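Local atomic coordinates of putative cell invasion protein with MAC/Perforin domain (Bacteroides thetaiotaomicron VPI-5482, PDB entry 3KK7), a protein that is of unconfirmed function but belongs to the membrane-attack complex/perforin (MACPF) family and may act in cell invasion. Residues A[384-395]-A[415-426]. Residues are numbered along the deposited sequence; the frame is centred on the assembly and turned at random.
Sequences IRKSNSGEKLYD and AASQSDEELKAN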
loop_
_atom_site.group_PDB
_atom_site.type_symbol
_atom_site.label_atom_id
_atom_site.label_comp_id
_atom_site.label_asym_id
_atom_site.label_seq_id
_atom_site.Cartn_x
_atom_site.Cartn_y
_atom_site.Cartn_z
ATOM N N ILE A 384 -33.002 2.946 -4.057
ATOM C CA ILE A 384 -33.219 2.549 -5.451
ATOM C C ILE A 384 -33.474 3.790 -6.293
ATOM O O ILE A 384 -32.696 4.080 -7.199
ATOM C CB ILE A 384 -34.389 1.531 -5.635
ATOM C CG1 ILE A 384 -34.121 0.242 -4.858
ATOM C CG2 ILE A 384 -34.574 1.196 -7.124
ATOM C CD1 ILE A 384 -32.890 -0.544 -5.345
ATOM N N ARG A 385 -34.547 4.523 -5.997
ATOM C CA ARG A 385 -34.858 5.745 -6.741
ATOM C C ARG A 385 -35.835 6.640 -5.999
ATOM O O ARG A 385 -36.378 6.247 -4.957
ATOM C CB ARG A 385 -35.445 5.393 -8.110
ATOM C CG ARG A 385 -36.695 4.507 -8.054
ATOM C CD ARG A 385 -37.477 4.574 -9.356
ATOM N NE ARG A 385 -38.773 3.904 -9.237
ATOM C CZ ARG A 385 -38.964 2.592 -9.363
ATOM N NH1 ARG A 385 -37.943 1.763 -9.613
ATOM N NH2 ARG A 385 -40.195 2.101 -9.236
ATOM N N LYS A 386 -36.039 7.840 -6.551
ATOM C CA LYS A 386 -37.072 8.778 -6.098
ATOM C C LYS A 386 -38.360 8.553 -6.871
ATOM O O LYS A 386 -38.333 8.412 -8.088
ATOM C CB LYS A 386 -36.652 10.252 -6.297
ATOM C CG LYS A 386 -35.488 10.676 -5.430
ATOM C CD LYS A 386 -35.520 12.141 -4.971
ATOM C CE LYS A 386 -34.528 12.294 -3.781
ATOM N NZ LYS A 386 -34.043 13.696 -3.556
ATOM N N SER A 387 -39.480 8.566 -6.153
ATOM C CA SER A 387 -40.799 8.481 -6.763
ATOM C C SER A 387 -41.069 9.753 -7.547
ATOM O O SER A 387 -40.325 10.723 -7.441
ATOM C CB SER A 387 -41.895 8.279 -5.691
ATOM O OG SER A 387 -42.239 9.480 -5.014
ATOM N N ASN A 388 -42.143 9.757 -8.325
ATOM C CA ASN A 388 -42.512 10.969 -9.029
ATOM C C ASN A 388 -43.130 12.013 -8.094
ATOM O O ASN A 388 -43.497 13.098 -8.542
ATOM C CB ASN A 388 -43.434 10.669 -10.206
ATOM C CG ASN A 388 -44.772 10.116 -9.783
ATOM O OD1 ASN A 388 -45.328 10.508 -8.760
ATOM N ND2 ASN A 388 -45.314 9.222 -10.596
ATOM N N SER A 389 -43.279 11.680 -6.813
ATOM C CA SER A 389 -43.668 12.670 -5.826
ATOM C C SER A 389 -42.424 13.157 -5.051
ATOM O O SER A 389 -42.514 14.035 -4.194
ATOM C CB SER A 389 -44.770 12.128 -4.899
ATOM O OG SER A 389 -44.314 11.074 -4.063
ATOM N N GLY A 390 -41.263 12.608 -5.381
ATOM C CA GLY A 390 -40.007 13.066 -4.810
ATOM C C GLY A 390 -39.589 12.250 -3.623
ATOM O O GLY A 390 -38.669 12.615 -2.917
ATOM N N GLU A 391 -40.240 11.111 -3.430
ATOM C CA GLU A 391 -40.032 10.297 -2.236
ATOM C C GLU A 391 -38.930 9.250 -2.451
ATOM O O GLU A 391 -38.909 8.545 -3.476
ATOM C CB GLU A 391 -41.360 9.645 -1.833
ATOM C CG GLU A 391 -41.295 8.559 -0.762
ATOM C CD GLU A 391 -42.679 8.161 -0.258
ATOM O OE1 GLU A 391 -43.692 8.759 -0.706
ATOM O OE2 GLU A 391 -42.754 7.255 0.600
ATOM N N LYS A 392 -38.025 9.146 -1.477
ATOM C CA LYS A 392 -36.999 8.123 -1.543
ATOM C C LYS A 392 -37.631 6.742 -1.353
ATOM O O LYS A 392 -38.427 6.529 -0.430
ATOM C CB LYS A 392 -35.896 8.378 -0.533
ATOM C CG LYS A 392 -35.056 9.601 -0.865
ATOM C CD LYS A 392 -33.715 9.538 -0.122
ATOM C CE LYS A 392 -32.761 10.688 -0.476
ATOM N NZ LYS A 392 -33.004 11.895 0.377
ATOM N N LEU A 393 -37.286 5.835 -2.273
ATOM C CA LEU A 393 -37.788 4.453 -2.296
ATOM C C LEU A 393 -36.640 3.458 -2.144
ATOM O O LEU A 393 -35.583 3.602 -2.774
ATOM C CB LEU A 393 -38.491 4.161 -3.612
ATOM C CG LEU A 393 -39.671 5.035 -3.988
ATOM C CD1 LEU A 393 -40.066 4.702 -5.432
ATOM C CD2 LEU A 393 -40.811 4.805 -3.008
ATOM N N TYR A 394 -36.886 2.429 -1.334
ATOM C CA TYR A 394 -35.855 1.506 -0.919
ATOM C C TYR A 394 -36.247 0.047 -1.109
ATOM O O TYR A 394 -37.419 -0.305 -1.026
ATOM C CB TYR A 394 -35.589 1.728 0.555
ATOM C CG TYR A 394 -35.062 3.091 0.914
ATOM C CD1 TYR A 394 -33.688 3.351 0.902
ATOM C CD2 TYR A 394 -35.923 4.113 1.293
ATOM C CE1 TYR A 394 -33.188 4.602 1.252
ATOM C CE2 TYR A 394 -35.436 5.363 1.653
ATOM C CZ TYR A 394 -34.068 5.601 1.634
ATOM O OH TYR A 394 -33.573 6.834 1.980
ATOM N N ASP A 395 -35.241 -0.790 -1.368
ATOM C CA ASP A 395 -35.371 -2.238 -1.336
ATOM C C ASP A 395 -34.817 -2.697 0.022
ATOM O O ASP A 395 -34.052 -1.978 0.668
ATOM C CB ASP A 395 -34.585 -2.874 -2.498
ATOM C CG ASP A 395 -34.896 -4.378 -2.700
ATOM O OD1 ASP A 395 -35.868 -4.882 -2.107
ATOM O OD2 ASP A 395 -34.179 -5.059 -3.472
ATOM N N ALA A 415 -35.177 -5.217 -8.578
ATOM C CA ALA A 415 -35.845 -4.328 -7.646
ATOM C C ALA A 415 -36.212 -2.994 -8.302
ATOM O O ALA A 415 -37.172 -2.361 -7.872
ATOM C CB ALA A 415 -34.965 -4.098 -6.408
ATOM N N ALA A 416 -35.456 -2.566 -9.321
ATOM C CA ALA A 416 -35.751 -1.309 -10.042
ATOM C C ALA A 416 -37.016 -1.420 -10.918
ATOM O O ALA A 416 -37.711 -0.419 -11.143
ATOM C CB ALA A 416 -34.553 -0.868 -10.892
ATOM N N SER A 417 -37.301 -2.635 -11.398
ATOM C CA SER A 417 -38.519 -2.933 -12.173
ATOM C C SER A 417 -39.783 -2.694 -11.353
ATOM O O SER A 417 -40.790 -2.245 -11.877
ATOM C CB SER A 417 -38.527 -4.402 -12.647
ATOM O OG SER A 417 -37.349 -4.766 -13.363
ATOM N N GLN A 418 -39.727 -2.992 -10.062
ATOM C CA GLN A 418 -40.922 -2.954 -9.232
ATOM C C GLN A 418 -41.555 -1.568 -9.239
ATOM O O GLN A 418 -40.871 -0.553 -9.352
ATOM C CB GLN A 418 -40.602 -3.398 -7.805
ATOM C CG GLN A 418 -39.920 -4.771 -7.718
ATOM C CD GLN A 418 -39.985 -5.378 -6.322
ATOM O OE1 GLN A 418 -39.074 -5.209 -5.510
ATOM N NE2 GLN A 418 -41.081 -6.081 -6.037
ATOM N N SER A 419 -42.873 -1.544 -9.128
ATOM C CA SER A 419 -43.637 -0.311 -9.164
ATOM C C SER A 419 -43.453 0.460 -7.876
ATOM O O SER A 419 -43.436 -0.130 -6.793
ATOM C CB SER A 419 -45.123 -0.625 -9.308
ATOM O OG SER A 419 -45.617 -1.215 -8.114
ATOM N N ASP A 420 -43.358 1.780 -7.999
ATOM C CA ASP A 420 -43.272 2.685 -6.851
ATOM C C ASP A 420 -43.947 2.155 -5.565
ATOM O O ASP A 420 -43.305 2.073 -4.518
ATOM C CB ASP A 420 -43.858 4.060 -7.225
ATOM C CG ASP A 420 -42.850 4.972 -7.937
ATOM O OD1 ASP A 420 -41.728 4.517 -8.308
ATOM O OD2 ASP A 420 -43.195 6.170 -8.112
ATOM N N GLU A 421 -45.223 1.772 -5.655
ATOM C CA GLU A 421 -46.015 1.425 -4.452
ATOM C C GLU A 421 -45.497 0.189 -3.731
ATOM O O GLU A 421 -45.589 0.098 -2.509
ATOM C CB GLU A 421 -47.511 1.274 -4.788
ATOM C CG GLU A 421 -48.262 2.623 -4.981
ATOM C CD GLU A 421 -47.776 3.449 -6.200
ATOM O OE1 GLU A 421 -47.151 2.876 -7.125
ATOM O OE2 GLU A 421 -48.024 4.680 -6.234
ATOM N N GLU A 422 -44.938 -0.750 -4.485
ATOM C CA GLU A 422 -44.310 -1.929 -3.896
ATOM C C GLU A 422 -43.101 -1.541 -3.043
ATOM O O GLU A 422 -43.015 -1.891 -1.860
ATOM C CB GLU A 422 -43.872 -2.895 -4.987
ATOM C CG GLU A 422 -45.020 -3.491 -5.781
ATOM C CD GLU A 422 -44.536 -4.387 -6.908
ATOM O OE1 GLU A 422 -43.374 -4.867 -6.825
ATOM O OE2 GLU A 422 -45.315 -4.616 -7.868
ATOM N N LEU A 423 -42.175 -0.808 -3.657
ATOM C CA LEU A 423 -40.964 -0.333 -2.975
ATOM C C LEU A 423 -41.286 0.511 -1.739
ATOM O O LEU A 423 -40.643 0.358 -0.703
ATOM C CB LEU A 423 -40.067 0.460 -3.949
ATOM C CG LEU A 423 -39.461 -0.287 -5.156
ATOM C CD1 LEU A 423 -39.018 0.687 -6.240
ATOM C CD2 LEU A 423 -38.297 -1.190 -4.740
ATOM N N LYS A 424 -42.285 1.380 -1.851
ATOM C CA LYS A 424 -42.755 2.191 -0.716
ATOM C C LYS A 424 -43.313 1.334 0.441
ATOM O O LYS A 424 -43.299 1.761 1.606
ATOM C CB LYS A 424 -43.819 3.190 -1.199
ATOM C CG LYS A 424 -44.322 4.167 -0.136
ATOM C CD LYS A 424 -45.133 5.295 -0.776
ATOM C CE LYS A 424 -45.902 6.131 0.245
ATOM N NZ LYS A 424 -46.619 7.248 -0.424
ATOM N N ALA A 425 -43.805 0.135 0.112
ATOM C CA ALA A 425 -44.315 -0.807 1.117
ATOM C C ALA A 425 -43.198 -1.429 1.972
ATOM O O ALA A 425 -43.483 -2.023 3.013
ATOM C CB ALA A 425 -45.162 -1.903 0.456
ATOM N N ASN A 426 -41.940 -1.298 1.532
ATOM C CA ASN A 426 -40.802 -1.702 2.350
ATOM C C ASN A 426 -40.587 -0.746 3.542
ATOM O O ASN A 426 -39.836 -1.070 4.482
ATOM C CB ASN A 426 -39.525 -1.792 1.503
ATOM C CG ASN A 426 -39.572 -2.911 0.458
ATOM O OD1 ASN A 426 -40.097 -3.985 0.719
ATOM N ND2 ASN A 426 -38.998 -2.661 -0.721
#
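A single guanidinium, that of Arg-385, bonds through all three of its nitrogens to the segment entering helix 420-424. NE and NH2 grip Asp-420 side-on, both on OD1, in a salt bridge with the guanidinium and carboxylate planes 26° apart. Arg-385 NH2 also runs almost straight to Gln-418 O (2.7 Å), in the carbonyl plane. Arg-385 NH1 reaches Ala-416 O (2.7 Å) along a more bent path. Arginine suits this place because its flat, many-donor end can serve a carboxylate and two carbonyls together; its CG sits between backbone N and carbonyl carbon (chi1 57°), and the chain then extends to NE, carrying the guanidinium across. Leu-423 CD1 lies over one face, 3.5 Å from Arg-385 NH2. A leucine in its place would probably leave Asp-420 without its cationic mate and both carbonyls without these donors. Arg-385 and Ile-384 form a classic beta bulge opposite Leu-393. Buried Leu-393 and Leu-423 point toward each other's segments, an apolar contact suited to leucine (CB to CB 4.0 Å). Asn-426 ND2 offers an amide N-H, nearly straight, to a lone pair of Tyr-394 O (2.9 Å). Within the D2 region, helix 420-424 crosses strand 392-395 at 70°, against the turn end of hairpin 376-386/392-401, and Ala-425 O bonds Thr-431 of helix 429-443.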